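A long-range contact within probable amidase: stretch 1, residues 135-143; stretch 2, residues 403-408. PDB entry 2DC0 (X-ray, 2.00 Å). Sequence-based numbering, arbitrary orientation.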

# COMPACT_ATOMS: atom_id res chain seq x y z
N ARG A 135 24.60 9.32 23.53
CA ARG A 135 23.90 9.59 24.78
C ARG A 135 22.81 10.64 24.63
O ARG A 135 22.98 11.64 23.92
CB ARG A 135 24.90 10.01 25.86
CG ARG A 135 25.95 8.94 26.13
CD ARG A 135 27.09 9.39 27.06
NE ARG A 135 27.99 8.27 27.32
CZ ARG A 135 27.73 7.30 28.20
NH1 ARG A 135 26.61 7.32 28.91
NH2 ARG A 135 28.57 6.28 28.34
N ASN A 136 21.69 10.39 25.30
CA ASN A 136 20.54 11.27 25.28
C ASN A 136 20.93 12.72 25.59
O ASN A 136 21.72 12.98 26.49
CB ASN A 136 19.50 10.78 26.29
CG ASN A 136 18.19 11.51 26.16
OD1 ASN A 136 18.08 12.68 26.51
ND2 ASN A 136 17.18 10.81 25.66
N ALA A 137 20.35 13.64 24.83
CA ALA A 137 20.63 15.07 24.99
C ALA A 137 20.28 15.60 26.38
O ALA A 137 20.98 16.46 26.91
CB ALA A 137 19.86 15.86 23.93
N VAL A 138 19.21 15.10 26.98
CA VAL A 138 18.78 15.56 28.29
C VAL A 138 19.48 14.88 29.47
O VAL A 138 19.79 15.52 30.47
CB VAL A 138 17.25 15.39 28.46
CG1 VAL A 138 16.82 15.83 29.85
CG2 VAL A 138 16.52 16.21 27.40
N ASP A 139 19.74 13.59 29.33
CA ASP A 139 20.40 12.82 30.39
C ASP A 139 21.34 11.82 29.72
O ASP A 139 20.89 10.85 29.12
CB ASP A 139 19.32 12.10 31.22
CG ASP A 139 19.89 11.30 32.37
OD1 ASP A 139 21.12 11.06 32.38
OD2 ASP A 139 19.10 10.91 33.26
N PRO A 140 22.66 12.05 29.83
CA PRO A 140 23.67 11.18 29.23
C PRO A 140 23.69 9.74 29.74
O PRO A 140 24.38 8.89 29.18
CB PRO A 140 24.98 11.92 29.51
CG PRO A 140 24.69 12.58 30.83
CD PRO A 140 23.30 13.12 30.62
N SER A 141 22.91 9.45 30.79
CA SER A 141 22.85 8.10 31.33
C SER A 141 21.72 7.33 30.65
O SER A 141 21.59 6.12 30.82
CB SER A 141 22.60 8.12 32.85
OG SER A 141 21.31 8.64 33.16
N ARG A 142 20.91 8.05 29.86
CA ARG A 142 19.78 7.44 29.15
C ARG A 142 20.09 7.28 27.66
O ARG A 142 20.94 7.98 27.11
CB ARG A 142 18.52 8.31 29.30
CG ARG A 142 18.06 8.60 30.73
CD ARG A 142 17.65 7.34 31.48
NE ARG A 142 17.06 7.61 32.79
CZ ARG A 142 15.77 7.82 33.02
NH1 ARG A 142 14.90 7.79 32.02
NH2 ARG A 142 15.33 8.03 34.26
N GLN A 143 19.38 6.35 27.03
CA GLN A 143 19.56 6.08 25.60
C GLN A 143 19.13 7.27 24.74
O GLN A 143 18.11 7.90 25.00
CB GLN A 143 18.74 4.85 25.17
CG GLN A 143 19.05 3.55 25.93
CD GLN A 143 18.20 2.38 25.45
OE1 GLN A 143 17.02 2.54 25.15
NE2 GLN A 143 18.79 1.19 25.40
N VAL A 403 8.23 12.79 31.37
CA VAL A 403 8.12 11.73 32.36
C VAL A 403 9.54 11.51 32.89
O VAL A 403 10.48 11.34 32.11
CB VAL A 403 7.56 10.41 31.74
CG1 VAL A 403 7.58 9.28 32.76
CG2 VAL A 403 6.13 10.64 31.26
N GLU A 404 9.69 11.53 34.21
CA GLU A 404 11.00 11.36 34.83
C GLU A 404 11.94 12.51 34.43
O GLU A 404 13.15 12.31 34.29
CB GLU A 404 11.60 10.01 34.46
CG GLU A 404 10.96 8.83 35.20
CD GLU A 404 11.40 7.47 34.68
OE1 GLU A 404 12.53 7.36 34.16
OE2 GLU A 404 10.62 6.51 34.80
N GLY A 405 11.22 13.63 34.05
CA GLY A 405 11.95 14.80 33.56
C GLY A 405 12.48 14.60 32.16
O GLY A 405 13.28 15.40 31.66
N MSE A 406 11.93 13.32 31.50
CA MSE A 406 12.45 13.07 30.14
C MSE A 406 11.37 13.36 29.11
O MSE A 406 10.17 13.25 29.39
CB MSE A 406 12.90 11.61 30.03
CG MSE A 406 14.06 11.28 30.94
SE MSE A 406 15.67 12.25 30.43
CE MSE A 406 16.08 11.22 28.83
N PRO A 407 11.78 13.74 27.89
CA PRO A 407 10.85 14.05 26.80
C PRO A 407 10.06 12.82 26.37
O PRO A 407 10.58 11.70 26.39
CB PRO A 407 11.77 14.54 25.68
CG PRO A 407 12.96 15.08 26.41
CD PRO A 407 13.16 14.06 27.50
N VAL A 408 8.80 13.04 26.01
CA VAL A 408 7.93 11.98 25.52
C VAL A 408 7.27 12.55 24.27
O VAL A 408 6.64 13.60 24.34
CB VAL A 408 6.82 11.61 26.52
CG1 VAL A 408 5.96 10.49 25.93
CG2 VAL A 408 7.42 11.17 27.84

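The strongest polar link between the two stretches is the salt bridge of Arg142 with Glu404. Arg142 NH2 lies 2.9 Å from Glu404 OE1, with an N-H...O angle of 143°, so charge attraction and a hydrogen bond coincide. A second, weak hydrogen bond reaches the same oxygen: Arg142 NH1 to Glu404 OE1 is 3.2 Å, and its angle is only 130°. Because OE1 sits at the edge of the guanidinium, near its plane, both terminal nitrogens can address it, but a single acceptor shared by two donors leaves each N-H bent away from linearity. The carboxylate is therefore held through one oxygen rather than in a two-oxygen, two-nitrogen pairing. Both residues direct their CA-to-CB bonds toward the opposing stretch.

Arg142 also has an acidic neighbour in its own stretch, but the geometry there is of another kind. Arg142 NE and Asp139 OD2 are 3.9 Å apart, and the oxygen lies well out of the guanidinium plane; this long salt bridge is a matter of charge alone, with no N-H directed at the carboxylate.

The backbones that present these groups are folded by local turns, and no backbone hydrogen bond joins one stretch to the other. Residues Asp139 to Arg142 form a type I turn, closed by Arg142 N to Asp139 O at 2.9 Å. Asp139 OD1 reinforces it by accepting from Ser141 N at 2.9 Å and lying 2.5 Å from Ser141 OG. Just outside, Asn136 N donates to Arg142 O at 3.1 Å, while Asn136 OD1 receives Val138 N at 2.7 Å. In the second stretch, Val403 to Met406 form a type I' turn, with Met406 N to Val403 O at 2.5 Å and Val403 N to Met406 O at 2.8 Å. The positive phi values of Glu404 (62°) and Gly405 (74°) suit that turn, and phi of this sign by itself favours glycine. The nearest CA atoms across the interface, Val138 CA and Met406 CA, remain 7.0 Å apart, leaving side chains to bridge the gap.

The largest single share of that bridging falls to Met406, modelled as selenomethionine, which has the largest area covered by the other stretch, 101 Å² of the 310 Å² buried in total. Its side chain adopts m for all three chi angles. Met406 SE approaches Val138 CG1 at 3.8 Å and Asp139 CB at 3.7 Å, so even the acidic residue offers its aliphatic carbon to this packing. Beyond the selenium, Met406 CE comes within 3.4 Å of Asn136 ND2, whose amide is already engaged with Gln143 O at 3.1 Å. Met406 CG lies 3.7 Å from Arg142 NH1, placing the apolar contact next to the salt bridge.

Val138 extends the apolar patch from Met406 to the adjacent Pro407: Val138 CG2 meets Pro407 CG at 3.9 Å. These separations are typical of van der Waals packing.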